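Local coordinates for RIM-binding protein, isoform F (Drosophila melanogaster, PDB 6Q9M) that probably couples synaptic vesicle recruitment to release sites at the presynaptic active zone, with a central fibronectin type III array as one of its parts, at residues 15-18 / 24-27; 72-77 / 121-126; 139-144 / 148-153; 282-285 / 290-293. All coordinates share one frame; numbering follows the deposited sequence.

Contact 1: 15-18 / 24-27; sequences TLER and VLIG
The carboxylate of Glu-17 lies beside the backbone of Gly-27, with OE1 3.9 Å from Gly-27 N and OE2 4.0 Å from Gly-27 CA, too far to be bonded to it. Its polar partner is Arg-61, with which it forms a salt bridge. The other flat group that matters is the carbonyl of Leu-25, which receives two donors: Glu-17 N sits in its plane at 2.7 Å from Leu-25 O, while Arg-18 N, 3.1 Å from the same oxygen, is tilted 17° from that plane. One acceptor thus serves two consecutive residues. The return bond, Leu-25 N to Arg-18 O at 2.9 Å, is nearly straight (171°), and beyond the irregularity Thr-15 and Gly-27 exchange a reciprocal pair of backbone bonds. The extra residue also brings Glu-17 round toward the opposite strand, where its CB is 3.5 Å from Leu-25 O. With a glutamine in its place, the charge would be lost and Arg-61 would probably be left without its ionic mate on this strand. On the face carrying Leu-16 and Ile-26, turned to the facing sheet, Leu-16 crosses Val-24 at about a right angle. Its CG is anti to the backbone N (chi1 169°), and CD1 comes to 3.9 Å from Val-24 CB. Leu-16 and Ile-26 both pack on Met-94 of that sheet. The pairing of Glu-17 and Arg-18 against Leu-25 alone is a classic beta bulge, set here in the antiparallel hairpin of strands 12-20 and 23-29 that begins a fibronectin type III beta sandwich.

Contact 2: 72-77 / 121-126; sequences PHRISV and SWLPAN
Arg-74 reaches Leu-123 and Pro-124 across the junction of two consecutive fibronectin type III domains, its own strand 73-81 belonging to the first and strand 118-123 to the second. Along the first segment, His-73 is tied through ND1 to Asp-47, whose OD1 also takes the backbone N-H of Arg-74. The Arg-74 chain then runs extended away from the strand, chi1 177° and chi2 -178°, before bending at chi3 to present its guanidinium to the second domain. Leu-123 meets this group from the opposite direction: its CD2 methyl lies over one face, 3.3 Å above the plane and offset toward the rim, and is 3.4 Å from Arg-74 NH2. Next in sequence, Ile-75 goes into the core of the first domain, against Val-24 and Ile-26, and Ser-76 OG is hydrogen-bonded to Asp-89. The arginine is therefore the residue of this segment that bridges the domains, and the small buried surface of 138 Å² fits a contact carried by one side chain. Thr-93 OG1 provides a second partner for NH1, which should help to fix the rotation of the group. Across the junction, NH1 donates to Pro-124 O at 3.0 Å, nearly along the C=O axis, with an N-H...O angle of 157°.

Contact 3: 139-144 / 148-153; sequences EVRTVK and YRHTIT
Val-140 and Arg-141 meet His-150, Ile-152 and Thr-153 in a side-chain contact between the two sheets of the second fibronectin type III domain, at one margin of the sandwich. No backbone pairing links the segments: the axes of strands 139-143 and 149-152 approach to 8.6 Å, and their directions differ by 153°. A classic beta bulge, in which Val-140 and Arg-141 both face Val-133, explains why two successive side chains point toward the other sheet. Val-140 supplies the apolar part, its CG2 lying 3.7 Å from Ile-152 CG2. Arg-141 bends at chi2 (97°), and its side chain crosses that of His-150 at about a right angle; the closest approach of this pair is too short to be trusted. Farther on, the edge of its guanidinium comes up to the backbone, with NH1 3.2 Å from Ile-152 CA. Arg-141 NH2 donates only a weak hydrogen bond to Thr-153 OG1, 3.3 Å long with an angle of 139°, so the polar end is loosely held by this segment. Strands 138-143 and 149-152 are each outermost in their own sheet, bordered by 131-135 and 118-123 respectively, and Trp-122 of the latter packs against Val-143.

Contact 4: 282-285 / 290-293; sequences IRTK and QSAD
Thr-284 and Ser-291 form the polar centre of an antiparallel return in the immunoglobulin-like domain, where the chain comes back along strand 283-286 in a roughly antiparallel direction. Ser-291 N donates to Thr-284 O at 2.6 Å, with an N-H...O angle of 163°. The reverse link is made by a side chain: Thr-284 N donates to Ser-291 OG at 2.9 Å, more bent at 142°. Ser-291 CB points toward the strand, and chi1 of 80° sets OG between its own backbone N and carbonyl carbon, within reach of that N-H. The same hydroxyl donates to Ala-292 O at 2.8 Å, so it is gripped on both counts, as acceptor and as donor. Without that hydroxyl, as with an alanine here, the backbone N-H of Thr-284 would probably lose its acceptor on this segment, and Ala-292 O the donor now bound to it. At the ends of the contact, Lys-285 and Gln-290 come within 4.2 Å, CA to CA, while Arg-283 forms a salt bridge with Asp-293. Arg-283 NE faces Asp-293 OD1 and NH2 faces OD2; both distances are very short in the model, so the exact placing of the pair is doubtful. Gln-290 runs alongside Arg-283, pointing the same way, with its OE1 against the arginine chain at CG. In the outer shell, strand 242-246 pairs with the far edge of strand 283-286, where Thr-243 OG1 is hydrogen-bonded to Lys-285 O. Thr-284 OG1 is held in turn by a hydrogen bond to the backbone oxygen of Asp-210.

Overall arrangement
Contact 1 is a strand hairpin, while in contact 4 a returning segment is bridged to its strand once; they lie in different domains, centres about 54 Å apart. Contact 1 rests on strand-to-strand backbone bonds interrupted by a bulge, and on an apolar face; contact 4 relies on a buried serine hydroxyl, with a charged pair at the more exposed margin. Contacts 2 and 3, both partly buried, depend on arginine side chains: one crosses between domains, the other between sheets at the margin of one sandwich. Contact 2 also meets contact 1, Ile-75 packing on Val-24, and contact 3, through Trp-122 and Ser-121 in a shared sheet. Contact 4 touches none of the others.

Contact 1: 15-18 / 24-27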
loop_
_atom_site.group_PDB
_atom_site.type_symbol
_atom_site.label_atom_id
_atom_site.label_comp_id
_atom_site.label_asym_id
_atom_site.label_seq_id
_atom_site.Cartn_x
_atom_site.Cartn_y
_atom_site.Cartn_z
ATOM N N THR A 15 20.584 -9.647 -2.205
ATOM C CA THR A 15 21.912 -9.054 -2.247
ATOM C C THR A 15 22.307 -8.726 -3.678
ATOM O O THR A 15 22.151 -9.560 -4.577
ATOM C CB THR A 15 22.935 -10.021 -1.646
ATOM O OG1 THR A 15 22.587 -10.285 -0.281
ATOM C CG2 THR A 15 24.338 -9.444 -1.714
ATOM N N LEU A 16 22.847 -7.525 -3.876
ATOM C CA LEU A 16 23.535 -7.173 -5.111
ATOM C C LEU A 16 24.981 -7.592 -4.950
ATOM O O LEU A 16 25.700 -7.035 -4.116
ATOM C CB LEU A 16 23.444 -5.680 -5.411
ATOM C CG LEU A 16 24.378 -5.278 -6.555
ATOM C CD1 LEU A 16 23.770 -5.681 -7.882
ATOM C CD2 LEU A 16 24.719 -3.793 -6.538
ATOM N N GLU A 17 25.403 -8.589 -5.722
ATOM C CA GLU A 17 26.758 -9.096 -5.582
ATOM C C GLU A 17 27.740 -8.439 -6.547
ATOM O O GLU A 17 28.878 -8.159 -6.154
ATOM C CB GLU A 17 26.758 -10.614 -5.744
ATOM C CG GLU A 17 26.832 -11.330 -4.397
ATOM C CD GLU A 17 25.962 -12.566 -4.328
ATOM O OE1 GLU A 17 25.776 -13.220 -5.377
ATOM O OE2 GLU A 17 25.475 -12.891 -3.224
ATOM N N ARG A 18 27.331 -8.163 -7.788
ATOM C CA ARG A 18 28.176 -7.424 -8.716
ATOM C C ARG A 18 27.312 -6.570 -9.629
ATOM O O ARG A 18 26.212 -6.970 -10.022
ATOM C CB ARG A 18 29.012 -8.363 -9.593
ATOM C CG ARG A 18 30.211 -9.011 -8.936
ATOM C CD ARG A 18 31.167 -9.544 -9.992
ATOM N NE ARG A 18 31.864 -8.493 -10.735
ATOM C CZ ARG A 18 32.766 -8.744 -11.678
ATOM N NH1 ARG A 18 33.381 -7.752 -12.321
ATOM N NH2 ARG A 18 33.056 -10.003 -11.971
ATOM N N VAL A 24 23.550 -7.140 -13.851
ATOM C CA VAL A 24 23.785 -7.237 -12.408
ATOM C C VAL A 24 23.700 -8.696 -11.988
ATOM O O VAL A 24 22.912 -9.468 -12.542
ATOM C CB VAL A 24 22.802 -6.380 -11.568
ATOM C CG1 VAL A 24 23.043 -4.895 -11.753
ATOM C CG2 VAL A 24 21.353 -6.754 -11.871
ATOM N N LEU A 25 24.509 -9.061 -10.995
ATOM C CA LEU A 25 24.471 -10.379 -10.376
ATOM C C LEU A 25 23.953 -10.254 -8.945
ATOM O O LEU A 25 24.495 -9.477 -8.153
ATOM C CB LEU A 25 25.862 -11.002 -10.403
ATOM C CG LEU A 25 26.066 -12.361 -9.758
ATOM C CD1 LEU A 25 25.426 -13.454 -10.595
ATOM C CD2 LEU A 25 27.545 -12.627 -9.565
ATOM N N ILE A 26 22.891 -10.998 -8.628
ATOM C CA ILE A 26 22.235 -10.933 -7.330
ATOM C C ILE A 26 22.197 -12.317 -6.701
ATOM O O ILE A 26 22.314 -13.346 -7.374
ATOM C CB ILE A 26 20.796 -10.385 -7.394
ATOM C CG1 ILE A 26 19.892 -11.423 -8.063
ATOM C CG2 ILE A 26 20.744 -9.016 -8.058
ATOM C CD1 ILE A 26 18.452 -10.974 -8.180
ATOM N N GLY A 27 22.005 -12.317 -5.382
ATOM C CA GLY A 27 21.802 -13.540 -4.639
ATOM C C GLY A 27 20.721 -13.328 -3.600
ATOM O O GLY A 27 20.382 -12.193 -3.255
#

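Contact 2: 72-77 / 121-126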
loop_
_atom_site.group_PDB
_atom_site.type_symbol
_atom_site.label_atom_id
_atom_site.label_comp_id
_atom_site.label_asym_id
_atom_site.label_seq_id
_atom_site.Cartn_x
_atom_site.Cartn_y
_atom_site.Cartn_z
ATOM N N PRO A 72 18.680 4.249 -12.116
ATOM C CA PRO A 72 18.342 3.505 -10.905
ATOM C C PRO A 72 17.313 2.436 -11.226
ATOM O O PRO A 72 16.587 2.513 -12.218
ATOM C CB PRO A 72 17.753 4.578 -9.987
ATOM C CG PRO A 72 17.101 5.538 -10.962
ATOM C CD PRO A 72 17.970 5.541 -12.194
ATOM N N HIS A 73 17.265 1.417 -10.371
ATOM C CA HIS A 73 16.388 0.283 -10.626
ATOM C C HIS A 73 15.886 -0.303 -9.316
ATOM O O HIS A 73 16.564 -0.231 -8.288
ATOM C CB HIS A 73 17.104 -0.819 -11.420
ATOM C CG HIS A 73 17.479 -0.412 -12.805
ATOM N ND1 HIS A 73 16.556 -0.304 -13.822
ATOM C CD2 HIS A 73 18.671 -0.058 -13.336
ATOM C CE1 HIS A 73 17.167 0.088 -14.925
ATOM N NE2 HIS A 73 18.451 0.240 -14.657
ATOM N N ARG A 74 14.711 -0.925 -9.378
ATOM C CA ARG A 74 14.183 -1.711 -8.274
ATOM C C ARG A 74 14.192 -3.171 -8.689
ATOM O O ARG A 74 13.570 -3.538 -9.697
ATOM C CB ARG A 74 12.770 -1.289 -7.892
ATOM C CG ARG A 74 12.211 -2.176 -6.773
ATOM C CD ARG A 74 10.783 -1.838 -6.393
ATOM N NE ARG A 74 10.679 -0.515 -5.789
ATOM C CZ ARG A 74 10.996 -0.239 -4.519
ATOM N NH1 ARG A 74 11.455 -1.182 -3.715
ATOM N NH2 ARG A 74 10.858 0.992 -4.060
ATOM N N ILE A 75 14.909 -3.992 -7.931
ATOM C CA ILE A 75 14.947 -5.428 -8.164
ATOM C C ILE A 75 14.211 -6.134 -7.048
ATOM O O ILE A 75 14.324 -5.756 -5.873
ATOM C CB ILE A 75 16.400 -5.906 -8.289
ATOM C CG1 ILE A 75 17.029 -5.086 -9.431
ATOM C CG2 ILE A 75 16.440 -7.446 -8.503
ATOM C CD1 ILE A 75 18.400 -5.499 -9.842
ATOM N N SER A 76 13.468 -7.166 -7.414
ATOM C CA SER A 76 12.649 -7.861 -6.441
ATOM C C SER A 76 12.582 -9.328 -6.834
ATOM O O SER A 76 12.736 -9.663 -8.009
ATOM C CB SER A 76 11.260 -7.218 -6.368
ATOM O OG SER A 76 10.503 -7.606 -7.504
ATOM N N VAL A 77 12.365 -10.200 -5.850
ATOM C CA VAL A 77 12.252 -11.638 -6.086
ATOM C C VAL A 77 10.982 -12.164 -5.431
ATOM O O VAL A 77 10.670 -11.833 -4.277
ATOM C CB VAL A 77 13.486 -12.404 -5.557
ATOM C CG1 VAL A 77 13.375 -13.892 -5.896
ATOM C CG2 VAL A 77 14.788 -11.817 -6.127
ATOM N N SER A 121 0.674 -0.224 5.399
ATOM C CA SER A 121 1.525 -0.883 4.416
ATOM C C SER A 121 2.532 0.113 3.846
ATOM O O SER A 121 2.311 1.333 3.861
ATOM C CB SER A 121 0.698 -1.457 3.263
ATOM O OG SER A 121 -0.337 -2.300 3.752
ATOM N N TRP A 122 3.636 -0.421 3.320
ATOM C CA TRP A 122 4.640 0.411 2.669
ATOM C C TRP A 122 5.453 -0.438 1.700
ATOM O O TRP A 122 5.336 -1.668 1.652
ATOM C CB TRP A 122 5.559 1.094 3.690
ATOM C CG TRP A 122 6.321 0.152 4.562
ATOM C CD1 TRP A 122 7.598 -0.287 4.373
ATOM C CD2 TRP A 122 5.863 -0.456 5.781
ATOM N NE1 TRP A 122 7.965 -1.129 5.403
ATOM C CE2 TRP A 122 6.915 -1.257 6.272
ATOM C CE3 TRP A 122 4.665 -0.402 6.501
ATOM C CZ2 TRP A 122 6.801 -2.012 7.441
ATOM C CZ3 TRP A 122 4.559 -1.134 7.652
ATOM C CH2 TRP A 122 5.624 -1.933 8.116
ATOM N N LEU A 123 6.262 0.251 0.905
ATOM C CA LEU A 123 7.228 -0.374 0.020
ATOM C C LEU A 123 8.607 0.019 0.512
ATOM O O LEU A 123 8.976 1.194 0.411
ATOM C CB LEU A 123 7.023 0.070 -1.429
ATOM C CG LEU A 123 7.927 -0.580 -2.492
ATOM C CD1 LEU A 123 7.842 -2.112 -2.434
ATOM C CD2 LEU A 123 7.583 -0.070 -3.908
ATOM N N PRO A 124 9.375 -0.893 1.095
ATOM C CA PRO A 124 10.710 -0.531 1.563
ATOM C C PRO A 124 11.617 -0.257 0.377
ATOM O O PRO A 124 11.378 -0.723 -0.738
ATOM C CB PRO A 124 11.170 -1.771 2.339
ATOM C CG PRO A 124 10.385 -2.895 1.771
ATOM C CD PRO A 124 9.071 -2.322 1.307
ATOM N N ALA A 125 12.661 0.538 0.628
ATOM C CA ALA A 125 13.733 0.681 -0.342
ATOM C C ALA A 125 14.653 -0.527 -0.336
ATOM O O ALA A 125 15.229 -0.864 -1.377
ATOM C CB ALA A 125 14.546 1.943 -0.061
ATOM N N ASN A 126 14.790 -1.190 0.810
ATOM C CA ASN A 126 15.577 -2.425 0.915
ATOM C C ASN A 126 14.942 -3.281 2.002
ATOM O O ASN A 126 14.898 -2.876 3.168
ATOM C CB ASN A 126 17.045 -2.134 1.242
ATOM C CG ASN A 126 17.901 -3.381 1.229
ATOM O OD1 ASN A 126 17.580 -4.384 1.871
ATOM N ND2 ASN A 126 19.000 -3.332 0.480
#

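Contact 3: 139-144 / 148-153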
loop_
_atom_site.group_PDB
_atom_site.type_symbol
_atom_site.label_atom_id
_atom_site.label_comp_id
_atom_site.label_asym_id
_atom_site.label_seq_id
_atom_site.Cartn_x
_atom_site.Cartn_y
_atom_site.Cartn_z
ATOM N N GLU A 139 6.795 6.512 18.097
ATOM C CA GLU A 139 7.172 5.173 17.642
ATOM C C GLU A 139 6.241 4.153 18.278
ATOM O O GLU A 139 6.228 4.007 19.507
ATOM C CB GLU A 139 8.608 4.855 18.040
ATOM C CG GLU A 139 9.690 5.339 17.120
ATOM C CD GLU A 139 11.052 4.777 17.528
ATOM O OE1 GLU A 139 11.110 3.614 18.008
ATOM O OE2 GLU A 139 12.060 5.504 17.379
ATOM N N VAL A 140 5.468 3.436 17.470
ATOM C CA VAL A 140 4.607 2.426 18.086
ATOM C C VAL A 140 5.143 1.015 17.869
ATOM O O VAL A 140 4.913 0.148 18.717
ATOM C CB VAL A 140 3.148 2.519 17.595
ATOM C CG1 VAL A 140 2.531 3.846 18.040
ATOM C CG2 VAL A 140 3.067 2.341 16.060
ATOM N N ARG A 141 5.912 0.770 16.797
ATOM C CA ARG A 141 6.381 -0.596 16.552
ATOM C C ARG A 141 7.628 -0.596 15.679
ATOM O O ARG A 141 7.742 0.194 14.732
ATOM C CB ARG A 141 5.306 -1.477 15.885
ATOM C CG ARG A 141 4.232 -2.047 16.835
ATOM C CD ARG A 141 2.949 -1.164 16.826
ATOM N NE ARG A 141 2.097 -1.304 18.007
ATOM C CZ ARG A 141 0.852 -0.834 18.102
ATOM N NH1 ARG A 141 0.291 -0.201 17.081
ATOM N NH2 ARG A 141 0.162 -0.995 19.224
ATOM N N THR A 142 8.566 -1.480 16.018
ATOM C CA THR A 142 9.671 -1.824 15.133
ATOM C C THR A 142 9.403 -3.194 14.517
ATOM O O THR A 142 9.091 -4.153 15.233
ATOM C CB THR A 142 10.990 -1.817 15.897
ATOM O OG1 THR A 142 11.198 -0.512 16.447
ATOM C CG2 THR A 142 12.146 -2.163 14.978
ATOM N N VAL A 143 9.530 -3.287 13.196
ATOM C CA VAL A 143 9.065 -4.448 12.444
ATOM C C VAL A 143 10.251 -5.113 11.752
ATOM O O VAL A 143 11.162 -4.437 11.263
ATOM C CB VAL A 143 7.954 -4.056 11.441
ATOM C CG1 VAL A 143 8.522 -3.570 10.137
ATOM C CG2 VAL A 143 7.035 -5.225 11.217
ATOM N N LYS A 144 10.243 -6.444 11.736
ATOM C CA LYS A 144 11.398 -7.201 11.305
ATOM C C LYS A 144 11.552 -7.141 9.783
ATOM O O LYS A 144 10.584 -6.873 9.065
ATOM C CB LYS A 144 11.275 -8.658 11.790
ATOM C CG LYS A 144 9.974 -9.347 11.399
ATOM C CD LYS A 144 9.897 -10.786 11.945
ATOM C CE LYS A 144 8.924 -11.639 11.126
ATOM N NZ LYS A 144 9.053 -13.103 11.376
ATOM N N TYR A 148 6.198 -5.698 5.575
ATOM C CA TYR A 148 5.805 -4.459 4.909
ATOM C C TYR A 148 4.397 -4.021 5.293
ATOM O O TYR A 148 3.832 -3.132 4.647
ATOM C CB TYR A 148 5.885 -4.622 3.387
ATOM C CG TYR A 148 5.064 -5.786 2.882
ATOM C CD1 TYR A 148 5.570 -7.081 2.903
ATOM C CD2 TYR A 148 3.779 -5.595 2.397
ATOM C CE1 TYR A 148 4.821 -8.158 2.441
ATOM C CE2 TYR A 148 3.011 -6.680 1.921
ATOM C CZ TYR A 148 3.543 -7.951 1.953
ATOM O OH TYR A 148 2.799 -9.035 1.498
ATOM N N ARG A 149 3.807 -4.643 6.303
ATOM C CA ARG A 149 2.481 -4.302 6.785
ATOM C C ARG A 149 2.513 -4.371 8.295
ATOM O O ARG A 149 3.239 -5.190 8.873
ATOM C CB ARG A 149 1.395 -5.273 6.283
ATOM C CG ARG A 149 0.930 -5.080 4.855
ATOM C CD ARG A 149 -0.467 -5.703 4.658
ATOM N NE ARG A 149 -0.566 -6.547 3.470
ATOM C CZ ARG A 149 -0.595 -6.097 2.214
ATOM N NH1 ARG A 149 -0.515 -4.794 1.979
ATOM N NH2 ARG A 149 -0.687 -6.950 1.189
ATOM N N HIS A 150 1.699 -3.534 8.930
ATOM C CA HIS A 150 1.524 -3.651 10.371
ATOM C C HIS A 150 0.242 -2.962 10.803
ATOM O O HIS A 150 -0.022 -1.825 10.399
ATOM C CB HIS A 150 2.699 -3.052 11.132
ATOM C CG HIS A 150 2.546 -3.178 12.604
ATOM N ND1 HIS A 150 2.690 -4.382 13.255
ATOM C CD2 HIS A 150 2.203 -2.273 13.549
ATOM C CE1 HIS A 150 2.470 -4.212 14.544
ATOM N NE2 HIS A 150 2.151 -2.947 14.743
ATOM N N THR A 151 -0.528 -3.635 11.646
ATOM C CA THR A 151 -1.728 -3.043 12.215
ATOM C C THR A 151 -1.374 -2.160 13.408
ATOM O O THR A 151 -0.706 -2.613 14.341
ATOM C CB THR A 151 -2.696 -4.136 12.652
ATOM O OG1 THR A 151 -3.038 -4.952 11.524
ATOM C CG2 THR A 151 -3.947 -3.497 13.230
ATOM N N ILE A 152 -1.799 -0.894 13.370
ATOM C CA ILE A 152 -1.677 0.010 14.513
ATOM C C ILE A 152 -3.004 0.043 15.256
ATOM O O ILE A 152 -4.075 0.069 14.635
ATOM C CB ILE A 152 -1.245 1.430 14.091
ATOM C CG1 ILE A 152 -2.118 1.962 12.947
ATOM C CG2 ILE A 152 0.253 1.456 13.750
ATOM C CD1 ILE A 152 -2.000 3.478 12.734
ATOM N N THR A 153 -2.941 0.024 16.584
ATOM C CA THR A 153 -4.107 0.101 17.462
ATOM C C THR A 153 -3.960 1.295 18.406
ATOM O O THR A 153 -3.093 2.156 18.230
ATOM C CB THR A 153 -4.304 -1.201 18.250
ATOM O OG1 THR A 153 -3.138 -1.479 19.038
ATOM C CG2 THR A 153 -4.581 -2.358 17.314
#

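Contact 4: 282-285 / 290-293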
loop_
_atom_site.group_PDB
_atom_site.type_symbol
_atom_site.label_atom_id
_atom_site.label_comp_id
_atom_site.label_asym_id
_atom_site.label_seq_id
_atom_site.Cartn_x
_atom_site.Cartn_y
_atom_site.Cartn_z
ATOM N N ILE A 282 -21.457 16.680 1.583
ATOM C CA ILE A 282 -22.390 15.555 1.559
ATOM C C ILE A 282 -22.427 14.879 2.922
ATOM O O ILE A 282 -21.422 14.803 3.637
ATOM C CB ILE A 282 -22.026 14.508 0.485
ATOM C CG1 ILE A 282 -21.815 15.182 -0.863
ATOM C CG2 ILE A 282 -23.095 13.420 0.386
ATOM C CD1 ILE A 282 -20.418 15.098 -1.299
ATOM N N ARG A 283 -23.603 14.376 3.276
ATOM C CA ARG A 283 -23.816 13.664 4.522
ATOM C C ARG A 283 -24.297 12.249 4.245
ATOM O O ARG A 283 -25.154 12.044 3.377
ATOM C CB ARG A 283 -24.848 14.390 5.369
ATOM C CG ARG A 283 -24.294 15.554 6.116
ATOM C CD ARG A 283 -25.215 16.759 5.909
ATOM N NE ARG A 283 -24.573 17.947 6.443
ATOM C CZ ARG A 283 -25.124 19.143 6.479
ATOM N NH1 ARG A 283 -26.333 19.323 5.980
ATOM N NH2 ARG A 283 -24.437 20.154 6.974
ATOM N N THR A 284 -23.728 11.273 4.951
ATOM C CA THR A 284 -24.282 9.926 4.919
ATOM C C THR A 284 -25.466 9.828 5.870
ATOM O O THR A 284 -25.359 10.155 7.060
ATOM C CB THR A 284 -23.244 8.874 5.299
ATOM O OG1 THR A 284 -22.068 9.050 4.501
ATOM C CG2 THR A 284 -23.813 7.486 5.050
ATOM N N LYS A 285 -26.569 9.311 5.360
ATOM C CA LYS A 285 -27.789 9.109 6.121
ATOM C C LYS A 285 -27.834 7.633 6.509
ATOM O O LYS A 285 -27.414 6.767 5.739
ATOM C CB LYS A 285 -28.993 9.528 5.251
ATOM C CG LYS A 285 -30.437 9.338 5.771
ATOM C CD LYS A 285 -30.629 9.346 7.290
ATOM C CE LYS A 285 -32.028 9.823 7.661
ATOM N NZ LYS A 285 -33.108 8.948 7.104
ATOM N N GLN A 290 -27.890 10.981 10.585
ATOM C CA GLN A 290 -27.049 11.425 9.501
ATOM C C GLN A 290 -25.651 11.697 10.081
ATOM O O GLN A 290 -25.492 12.250 11.179
ATOM C CB GLN A 290 -27.684 12.641 8.781
ATOM C CG GLN A 290 -27.771 13.964 9.526
ATOM C CD GLN A 290 -26.515 14.849 9.487
ATOM O OE1 GLN A 290 -26.119 15.303 8.458
ATOM N NE2 GLN A 290 -26.043 15.253 10.621
ATOM N N SER A 291 -24.633 11.213 9.369
ATOM C CA SER A 291 -23.219 11.427 9.650
ATOM C C SER A 291 -22.826 12.897 9.724
ATOM O O SER A 291 -23.584 13.780 9.314
ATOM C CB SER A 291 -22.357 10.753 8.571
ATOM O OG SER A 291 -22.287 11.536 7.421
ATOM N N ALA A 292 -21.643 13.175 10.275
ATOM C CA ALA A 292 -21.051 14.492 10.125
ATOM C C ALA A 292 -20.723 14.764 8.653
ATOM O O ALA A 292 -20.739 13.869 7.792
ATOM C CB ALA A 292 -19.780 14.594 10.966
ATOM N N ASP A 293 -20.429 16.027 8.362
ATOM C CA ASP A 293 -20.157 16.431 6.989
ATOM C C ASP A 293 -18.759 16.018 6.543
ATOM O O ASP A 293 -17.801 16.045 7.324
ATOM C CB ASP A 293 -20.344 17.938 6.853
ATOM C CG ASP A 293 -21.790 18.343 6.965
ATOM O OD1 ASP A 293 -22.532 17.643 7.678
ATOM O OD2 ASP A 293 -22.191 19.342 6.336
#